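Local coordinates for protein alpha-fucosidase GH29 (Fusarium graminearum, PDB 4PSR) that hydrolyses alpha-linked L-fucose as a family GH29 alpha-L-fucosidase, and probably releases the alpha-1,6-linked fucose from the core of glycoprotein glycans, at residues A[281-293]-A[299-311]. Sequence-based numbering, arbitrary orientation.
Sequences TSAVDDWERGGPS and YWQTDDAISASSW. With NA (sodium ion), chain J; FUL (beta-L-fucopyranose), chain M.
Adjacent parallel strands 284-287 and 300-305 of the (beta/alpha)8 TIM barrel pair here through D286 and Q301. Q301 N donates to D285 O (3.0 Å) and W287 N to Q301 O (2.8 Å). On the face carrying D286 and Q301, NE2 of Q301 hydrogen-bonds D286 OD2 from above the carboxylate plane, while its OE1 is held by the hydroxyl of Y24. D286 OD1 lies 2.5 Å from D303 OD2, and D303 OD1 is hydrogen-bonded to W224 NE1. On the face of W287 and T302, OG1 of T302, anti to its N (chi1 -174°), donates to W287 O (2.8 Å). P292 CD sits over the six-membered ring of W300, 3.7 Å from its centroid, a CH-pi contact. Further along, R289 stretches out so that NE forms a salt bridge with D304 OD1 (2.9 Å) from above the carboxylate, while NH2 donates almost straight to S307 O (3.1 Å). D304 OD1 also accepts from A305 N on its anti lone pair, so two donors grip this oxygen. W311, beyond this grip, lays a ring face on C6 of the bound fucose (CZ2 to C6, 3.6 Å). Strands 268-272 and 337-343 flank the pair in the barrel, and Y24 of helix 22-27 packs on V284 and Y299.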
ATOM      1  N   THR A 281     -16.008  -0.955   3.462  1.00 12.26           N
ATOM      2  CA  THR A 281     -16.563  -2.177   4.024  1.00 11.34           C
ATOM      3  C   THR A 281     -16.023  -3.447   3.361  1.00 15.19           C
ATOM      4  O   THR A 281     -15.870  -4.475   4.031  1.00 15.61           O
ATOM      5  CB  THR A 281     -18.069  -2.179   3.809  1.00 15.23           C
ATOM      6  OG1 THR A 281     -18.285  -1.873   2.441  1.00 16.08           O
ATOM      7  CG2 THR A 281     -18.724  -1.125   4.667  1.00 17.89           C
ATOM      8  N   SER A 282     -15.703  -3.366   2.061  1.00 12.93           N
ATOM      9  CA  SER A 282     -15.379  -4.572   1.312  1.00 11.92           C
ATOM     10  C   SER A 282     -14.106  -4.463   0.480  1.00 12.67           C
ATOM     11  O   SER A 282     -13.601  -5.485   0.004  1.00 13.45           O
ATOM     12  CB  SER A 282     -16.572  -4.986   0.430  1.00 14.67           C
ATOM     13  OG  SER A 282     -16.861  -4.002  -0.489  1.00 14.06           O
ATOM     14  N   ALA A 283     -13.609  -3.250   0.294  1.00 10.54           N
ATOM     15  CA  ALA A 283     -12.381  -2.982  -0.465  1.00 11.27           C
ATOM     16  C   ALA A 283     -11.398  -2.269   0.443  1.00 12.99           C
ATOM     17  O   ALA A 283     -11.800  -1.594   1.397  1.00 11.29           O
ATOM     18  CB  ALA A 283     -12.684  -2.137  -1.696  1.00 11.23           C
ATOM     19  N   VAL A 284     -10.109  -2.430   0.174  1.00 11.22           N
ATOM     20  CA  VAL A 284      -9.046  -1.854   0.982  1.00 10.94           C
ATOM     21  C   VAL A 284      -8.615  -0.512   0.418  1.00 10.12           C
ATOM     22  O   VAL A 284      -8.308  -0.401  -0.773  1.00 11.67           O
ATOM     23  CB  VAL A 284      -7.840  -2.837   1.059  1.00 10.75           C
ATOM     24  CG1 VAL A 284      -6.693  -2.219   1.846  1.00 12.84           C
ATOM     25  CG2 VAL A 284      -8.287  -4.132   1.692  1.00 11.79           C
ATOM     26  N   ASP A 285      -8.592   0.516   1.261  1.00 10.54           N
ATOM     27  CA  ASP A 285      -8.144   1.851   0.856  1.00 11.16           C
ATOM     28  C   ASP A 285      -6.652   1.855   0.582  1.00 12.38           C
ATOM     29  O   ASP A 285      -5.855   1.360   1.406  1.00 11.72           O
ATOM     30  CB  ASP A 285      -8.389   2.895   1.977  1.00 12.23           C
ATOM     31  CG  ASP A 285      -9.845   3.251   2.194  1.00 16.44           C
ATOM     32  OD1 ASP A 285     -10.749   2.525   1.756  1.00 16.46           O
ATOM     33  OD2 ASP A 285     -10.039   4.265   2.908  1.00 16.27           O
ATOM     34  N   ASP A 286      -6.256   2.432  -0.552  1.00 10.82           N
ATOM     35  CA  ASP A 286      -4.853   2.526  -0.964  1.00 10.36           C
ATOM     36  C   ASP A 286      -4.453   3.993  -0.916  1.00 11.43           C
ATOM     37  O   ASP A 286      -4.889   4.824  -1.728  1.00 10.92           O
ATOM     38  CB  ASP A 286      -4.711   1.941  -2.369  1.00 10.72           C
ATOM     39  CG  ASP A 286      -3.309   1.928  -2.857  1.00 11.79           C
ATOM     40  OD1 ASP A 286      -3.113   2.164  -4.087  1.00 11.67           O
ATOM     41  OD2 ASP A 286      -2.392   1.657  -2.060  1.00 12.92           O
ATOM     42  N   TRP A 287      -3.682   4.347   0.094  1.00 11.07           N
ATOM     43  CA  TRP A 287      -3.292   5.727   0.315  1.00 12.83           C
ATOM     44  C   TRP A 287      -2.241   6.201  -0.637  1.00 15.54           C
ATOM     45  O   TRP A 287      -1.417   5.411  -1.122  1.00 13.35           O
ATOM     46  CB  TRP A 287      -2.748   5.870   1.734  1.00 13.51           C
ATOM     47  CG  TRP A 287      -3.827   5.962   2.756  1.00 14.58           C
ATOM     48  CD1 TRP A 287      -4.697   4.988   3.111  1.00 11.93           C
ATOM     49  CD2 TRP A 287      -4.167   7.105   3.542  1.00 13.44           C
ATOM     50  NE1 TRP A 287      -5.560   5.441   4.077  1.00 14.58           N
ATOM     51  CE2 TRP A 287      -5.256   6.746   4.352  1.00 14.41           C
ATOM     52  CE3 TRP A 287      -3.653   8.403   3.638  1.00 15.87           C
ATOM     53  CZ2 TRP A 287      -5.843   7.636   5.261  1.00 15.17           C
ATOM     54  CZ3 TRP A 287      -4.254   9.289   4.525  1.00 17.30           C
ATOM     55  CH2 TRP A 287      -5.319   8.898   5.330  1.00 16.31           C
ATOM     56  N   GLU A 288      -2.233   7.519  -0.851  1.00 15.75           N
ATOM     57  CA  GLU A 288      -1.221   8.180  -1.667  1.00 17.99           C
ATOM     58  C   GLU A 288       0.176   7.895  -1.135  1.00 16.72           C
ATOM     59  O   GLU A 288       0.359   7.633   0.039  1.00 17.58           O
ATOM     60  CB  GLU A 288      -1.472   9.696  -1.670  1.00 20.51           C
ATOM     61  CG  GLU A 288      -1.326  10.360  -0.314  1.00 31.21           C
ATOM     62  CD  GLU A 288      -2.072  11.685  -0.230  1.00 69.82           C
ATOM     63  OE1 GLU A 288      -2.111  12.418  -1.243  1.00 59.26           O
ATOM     64  OE2 GLU A 288      -2.632  11.982   0.849  1.00 58.43           O
ATOM     65  N   ARG A 289       1.173   8.014  -2.006  1.00 20.25           N
ATOM     66  CA  ARG A 289       2.554   7.708  -1.637  1.00 20.25           C
ATOM     67  C   ARG A 289       3.008   8.419  -0.353  1.00 20.10           C
ATOM     68  O   ARG A 289       2.765   9.609  -0.152  1.00 19.62           O
ATOM     69  CB  ARG A 289       3.465   8.049  -2.808  1.00 23.39           C
ATOM     70  CG  ARG A 289       4.842   7.448  -2.717  1.00 22.13           C
ATOM     71  CD  ARG A 289       5.585   7.807  -3.960  1.00 21.75           C
ATOM     72  NE  ARG A 289       6.949   7.323  -3.915  1.00 23.48           N
ATOM     73  CZ  ARG A 289       7.793   7.461  -4.927  1.00 22.71           C
ATOM     74  NH1 ARG A 289       7.373   8.063  -6.035  1.00 25.20           N
ATOM     75  NH2 ARG A 289       9.026   6.984  -4.826  1.00 23.76           N
ATOM     76  N   GLY A 290       3.657   7.669   0.530  1.00 21.59           N
ATOM     77  CA  GLY A 290       4.003   8.174   1.849  1.00 19.00           C
ATOM     78  C   GLY A 290       3.069   7.625   2.908  1.00 16.21           C
ATOM     79  O   GLY A 290       3.461   7.501   4.072  1.00 16.82           O
ATOM     80  N   GLY A 291       1.825   7.320   2.515  1.00 14.37           N
ATOM     81  CA  GLY A 291       0.803   6.870   3.449  1.00 12.38           C
ATOM     82  C   GLY A 291       0.286   7.935   4.409  1.00 14.39           C
ATOM     83  O   GLY A 291       0.658   9.107   4.309  1.00 16.32           O
ATOM     84  N   PRO A 292      -0.541   7.538   5.368  1.00 12.44           N
ATOM     85  CA  PRO A 292      -1.093   8.467   6.362  1.00 12.39           C
ATOM     86  C   PRO A 292      -0.048   8.929   7.389  1.00 14.15           C
ATOM     87  O   PRO A 292       0.929   8.236   7.658  1.00 14.03           O
ATOM     88  CB  PRO A 292      -2.173   7.625   7.050  1.00 13.72           C
ATOM     89  CG  PRO A 292      -1.610   6.220   6.974  1.00 13.88           C
ATOM     90  CD  PRO A 292      -0.977   6.150   5.622  1.00 14.62           C
ATOM     91  N   SER A 293      -0.262  10.086   7.990  0.60 14.91           N
ATOM     92  CA  SER A 293       0.635  10.569   9.028  0.60 14.95           C
ATOM     93  C   SER A 293       0.372   9.867  10.354  0.60 15.64           C
ATOM     94  O   SER A 293       1.226   9.846  11.237  0.60 19.74           O
ATOM     95  CB  SER A 293       0.464  12.078   9.212  0.60 17.76           C
ATOM     96  OG  SER A 293      -0.870  12.366   9.578  0.60 20.99           O
ATOM     97  N   TYR A 299      -7.688  -1.703   8.395  1.00 10.65           N
ATOM     98  CA  TYR A 299      -6.467  -2.069   7.649  1.00 11.55           C
ATOM     99  C   TYR A 299      -6.464  -1.472   6.246  1.00 10.84           C
ATOM    100  O   TYR A 299      -7.464  -1.539   5.524  1.00 10.29           O
ATOM    101  CB  TYR A 299      -6.361  -3.604   7.563  1.00 10.26           C
ATOM    102  CG  TYR A 299      -4.918  -4.061   7.498  1.00 10.17           C
ATOM    103  CD1 TYR A 299      -4.198  -4.345   8.658  1.00 10.35           C
ATOM    104  CD2 TYR A 299      -4.247  -4.140   6.275  1.00 11.28           C
ATOM    105  CE1 TYR A 299      -2.868  -4.698   8.601  1.00 10.93           C
ATOM    106  CE2 TYR A 299      -2.897  -4.506   6.214  1.00  9.80           C
ATOM    107  CZ  TYR A 299      -2.239  -4.761   7.383  1.00 10.57           C
ATOM    108  OH  TYR A 299      -0.926  -5.090   7.375  1.00 10.59           O
ATOM    109  N   TRP A 300      -5.331  -0.907   5.849  1.00  9.58           N
ATOM    110  CA  TRP A 300      -5.190  -0.158   4.596  1.00 10.21           C
ATOM    111  C   TRP A 300      -3.867  -0.550   3.915  1.00  9.79           C
ATOM    112  O   TRP A 300      -3.081  -1.372   4.454  1.00 10.48           O
ATOM    113  CB  TRP A 300      -5.247   1.375   4.881  1.00 10.42           C
ATOM    114  CG  TRP A 300      -4.265   1.762   5.928  1.00 10.12           C
ATOM    115  CD1 TRP A 300      -4.465   1.723   7.264  1.00 11.03           C
ATOM    116  CD2 TRP A 300      -2.888   2.129   5.737  1.00  9.41           C
ATOM    117  NE1 TRP A 300      -3.301   2.057   7.928  1.00 11.06           N
ATOM    118  CE2 TRP A 300      -2.315   2.287   7.011  1.00  9.90           C
ATOM    119  CE3 TRP A 300      -2.089   2.330   4.615  1.00 10.42           C
ATOM    120  CZ2 TRP A 300      -0.980   2.650   7.193  1.00 10.74           C
ATOM    121  CZ3 TRP A 300      -0.751   2.678   4.791  1.00 11.72           C
ATOM    122  CH2 TRP A 300      -0.216   2.837   6.085  1.00 11.16           C
ATOM    123  N   GLN A 301      -3.590  -0.003   2.742  1.00  8.94           N
ATOM    124  CA  GLN A 301      -2.262  -0.156   2.145  1.00  9.33           C
ATOM    125  C   GLN A 301      -1.859   1.123   1.457  1.00  9.42           C
ATOM    126  O   GLN A 301      -2.672   2.063   1.366  1.00 10.18           O
ATOM    127  CB  GLN A 301      -2.159  -1.370   1.200  1.00 11.88           C
ATOM    128  CG  GLN A 301      -2.893  -1.226  -0.141  1.00 11.72           C
ATOM    129  CD  GLN A 301      -2.246  -2.068  -1.217  1.00 10.82           C
ATOM    130  OE1 GLN A 301      -2.284  -3.312  -1.157  1.00 12.83           O
ATOM    131  NE2 GLN A 301      -1.567  -1.408  -2.153  1.00 11.41           N
ATOM    132  N   THR A 302      -0.623   1.166   0.984  1.00  9.18           N
ATOM    133  CA  THR A 302      -0.117   2.282   0.213  1.00 10.09           C
ATOM    134  C   THR A 302       0.885   1.724  -0.798  1.00 10.83           C
ATOM    135  O   THR A 302       1.413   0.611  -0.630  1.00 11.37           O
ATOM    136  CB  THR A 302       0.457   3.370   1.116  1.00 11.28           C
ATOM    137  OG1 THR A 302       0.830   4.517   0.345  1.00 11.30           O
ATOM    138  CG2 THR A 302       1.684   2.874   1.842  1.00 11.08           C
ATOM    139  N   ASP A 303       1.152   2.494  -1.837  1.00 10.81           N
ATOM    140  CA  ASP A 303       2.162   2.127  -2.839  1.00 10.65           C
ATOM    141  C   ASP A 303       3.386   3.041  -2.744  1.00 13.72           C
ATOM    142  O   ASP A 303       3.254   4.233  -2.459  1.00 17.15           O
ATOM    143  CB  ASP A 303       1.602   2.220  -4.259  1.00 13.05           C
ATOM    144  CG  ASP A 303       0.203   1.715  -4.344  1.00 10.99           C
ATOM    145  OD1 ASP A 303      -0.018   0.525  -4.054  1.00 11.54           O
ATOM    146  OD2 ASP A 303      -0.697   2.544  -4.664  1.00 12.55           O
ATOM    147  N   ASP A 304       4.576   2.507  -2.986  1.00 13.68           N
ATOM    148  CA  ASP A 304       5.785   3.312  -3.021  1.00 13.01           C
ATOM    149  C   ASP A 304       6.610   2.860  -4.222  1.00 12.69           C
ATOM    150  O   ASP A 304       6.179   1.988  -4.960  1.00 12.49           O
ATOM    151  CB  ASP A 304       6.583   3.174  -1.736  1.00 14.55           C
ATOM    152  CG  ASP A 304       7.218   4.491  -1.312  1.00 22.21           C
ATOM    153  OD1 ASP A 304       7.859   5.161  -2.162  1.00 20.08           O
ATOM    154  OD2 ASP A 304       7.059   4.859  -0.134  1.00 20.99           O
ATOM    155  N   ALA A 305       7.791   3.445  -4.419  1.00 16.16           N
ATOM    156  CA  ALA A 305       8.590   3.136  -5.602  1.00 18.57           C
ATOM    157  C   ALA A 305      10.059   3.351  -5.306  1.00 24.04           C
ATOM    158  O   ALA A 305      10.396   4.227  -4.514  1.00 17.26           O
ATOM    159  CB  ALA A 305       8.134   4.015  -6.757  1.00 19.07           C
ATOM    160  N   ILE A 306      10.936   2.527  -5.883  1.00 16.94           N
ATOM    161  CA  ILE A 306      12.363   2.747  -5.737  1.00 19.21           C
ATOM    162  C   ILE A 306      12.731   4.070  -6.461  1.00 14.08           C
ATOM    163  O   ILE A 306      13.673   4.688  -6.096  1.00 14.55           O
ATOM    164  CB  ILE A 306      13.225   1.505  -6.215  1.00 14.91           C
ATOM    165  CG1 ILE A 306      12.792   0.235  -5.467  1.00 16.99           C
ATOM    166  CG2 ILE A 306      14.699   1.755  -6.003  1.00 18.23           C
ATOM    167  CD1 ILE A 306      13.498  -1.023  -5.963  1.00 18.64           C
ATOM    168  N   SER A 307      12.150   4.216  -7.621  0.61 11.70           N
ATOM    169  CA  SER A 307      12.464   5.342  -8.443  0.61 10.10           C
ATOM    170  C   SER A 307      12.144   6.633  -7.720  0.61 14.09           C
ATOM    171  O   SER A 307      11.149   6.737  -7.015  0.61 14.34           O
ATOM    172  CB  SER A 307      11.643   5.252  -9.701  0.61 14.06           C
ATOM    173  OG  SER A 307      11.738   6.464 -10.376  0.61 12.72           O
ATOM    174  N   ALA A 308      13.065   7.575  -7.860  0.61 13.53           N
ATOM    175  CA  ALA A 308      12.935   8.915  -7.338  0.61 17.18           C
ATOM    176  C   ALA A 308      12.468   9.819  -8.464  0.61 21.42           C
ATOM    177  O   ALA A 308      12.357  11.031  -8.290  0.61 19.36           O
ATOM    178  CB  ALA A 308      14.255   9.377  -6.813  0.61 11.58           C
ATOM    179  N   SER A 309      12.188   9.215  -9.618  0.61 14.76           N
ATOM    180  CA  SER A 309      11.685   9.948 -10.754  0.61 18.52           C
ATOM    181  C   SER A 309      10.160   9.565 -10.886  0.61 17.27           C
ATOM    182  O   SER A 309       9.396   9.894 -10.003  0.61 19.95           O
ATOM    183  CB  SER A 309      12.619   9.670 -11.954  0.61 20.90           C
ATOM    184  OG  SER A 309      14.003  10.042 -11.646  0.61 15.50           O
ATOM    185  N   SER A 310       9.764   8.917 -11.983  1.00 23.92           N
ATOM    186  CA  SER A 310       8.504   8.214 -12.329  1.00 15.44           C
ATOM    187  C   SER A 310       8.276   6.745 -11.882  1.00 14.29           C
ATOM    188  O   SER A 310       9.170   6.165 -11.285  1.00 16.71           O
ATOM    189  CB  SER A 310       8.415   8.377 -13.851  1.00 26.49           C
ATOM    190  OG  SER A 310       8.301   7.201 -14.592  1.00 16.33           O
ATOM    191  N   TRP A 311       7.097   6.176 -12.130  1.00 12.89           N
ATOM    192  CA  TRP A 311       6.800   4.756 -11.817  1.00 12.66           C
ATOM    193  C   TRP A 311       7.402   3.815 -12.875  1.00 12.20           C
ATOM    194  O   TRP A 311       7.633   2.632 -12.611  1.00 12.26           O
ATOM    195  CB  TRP A 311       5.282   4.488 -11.660  1.00 14.36           C
ATOM    196  CG  TRP A 311       4.662   5.301 -10.574  1.00 14.91           C
ATOM    197  CD1 TRP A 311       4.250   6.593 -10.673  1.00 15.90           C
ATOM    198  CD2 TRP A 311       4.383   4.892  -9.221  1.00 15.98           C
ATOM    199  NE1 TRP A 311       3.744   7.020  -9.484  1.00 16.43           N
ATOM    200  CE2 TRP A 311       3.812   5.996  -8.570  1.00 17.48           C
ATOM    201  CE3 TRP A 311       4.552   3.698  -8.503  1.00 12.09           C
ATOM    202  CZ2 TRP A 311       3.418   5.955  -7.236  1.00 14.54           C
ATOM    203  CZ3 TRP A 311       4.147   3.651  -7.181  1.00 11.83           C
ATOM    204  CH2 TRP A 311       3.601   4.775  -6.556  1.00 14.19           C
TER
HETATM  205 NA    NA J 619     -16.957  -6.288   4.921  1.00 15.10          NA
HETATM  206  C1  FUL M 622      -1.524   6.971 -10.171  1.00 13.49           C
HETATM  207  C2  FUL M 622      -1.284   6.783 -11.655  1.00 16.14           C
HETATM  208  O2  FUL M 622      -1.805   7.872 -12.433  1.00 13.61           O
HETATM  209  C3  FUL M 622       0.209   6.677 -11.823  1.00 13.34           C
HETATM  210  O3  FUL M 622       0.508   6.578 -13.197  1.00 12.57           O
HETATM  211  C4  FUL M 622       0.662   5.455 -11.065  1.00 13.81           C
HETATM  212  O4  FUL M 622       0.094   4.292 -11.659  1.00 13.00           O
HETATM  213  C5  FUL M 622       0.244   5.584  -9.606  1.00 14.89           C
HETATM  214  C6  FUL M 622       0.590   4.362  -8.782  1.00 15.82           C
HETATM  215  O5  FUL M 622      -1.155   5.813  -9.459  1.00 13.26           O
HETATM  216  O1  FUL M 622      -2.900   7.162  -9.964  1.00 15.10           O
HETATM  217  O   HOH W   1      -9.096   0.328   4.200  1.00 12.06           O
HETATM  218  O   HOH W   2      -0.440   5.082  -3.686  1.00 21.28           O
HETATM  219  O   HOH W   3      10.043   6.297  -2.408  1.00 38.85           O
HETATM  220  O   HOH W   4       3.406   5.213   0.006  1.00 29.56           O
HETATM  221  O   HOH W   5     -14.706  -6.141   5.975  1.00 13.82           O
HETATM  222  O   HOH W   6     -17.490  -8.264   6.151  1.00 20.19           O
HETATM  223  O   HOH W   7     -18.053  -4.905   6.619  1.00 23.28           O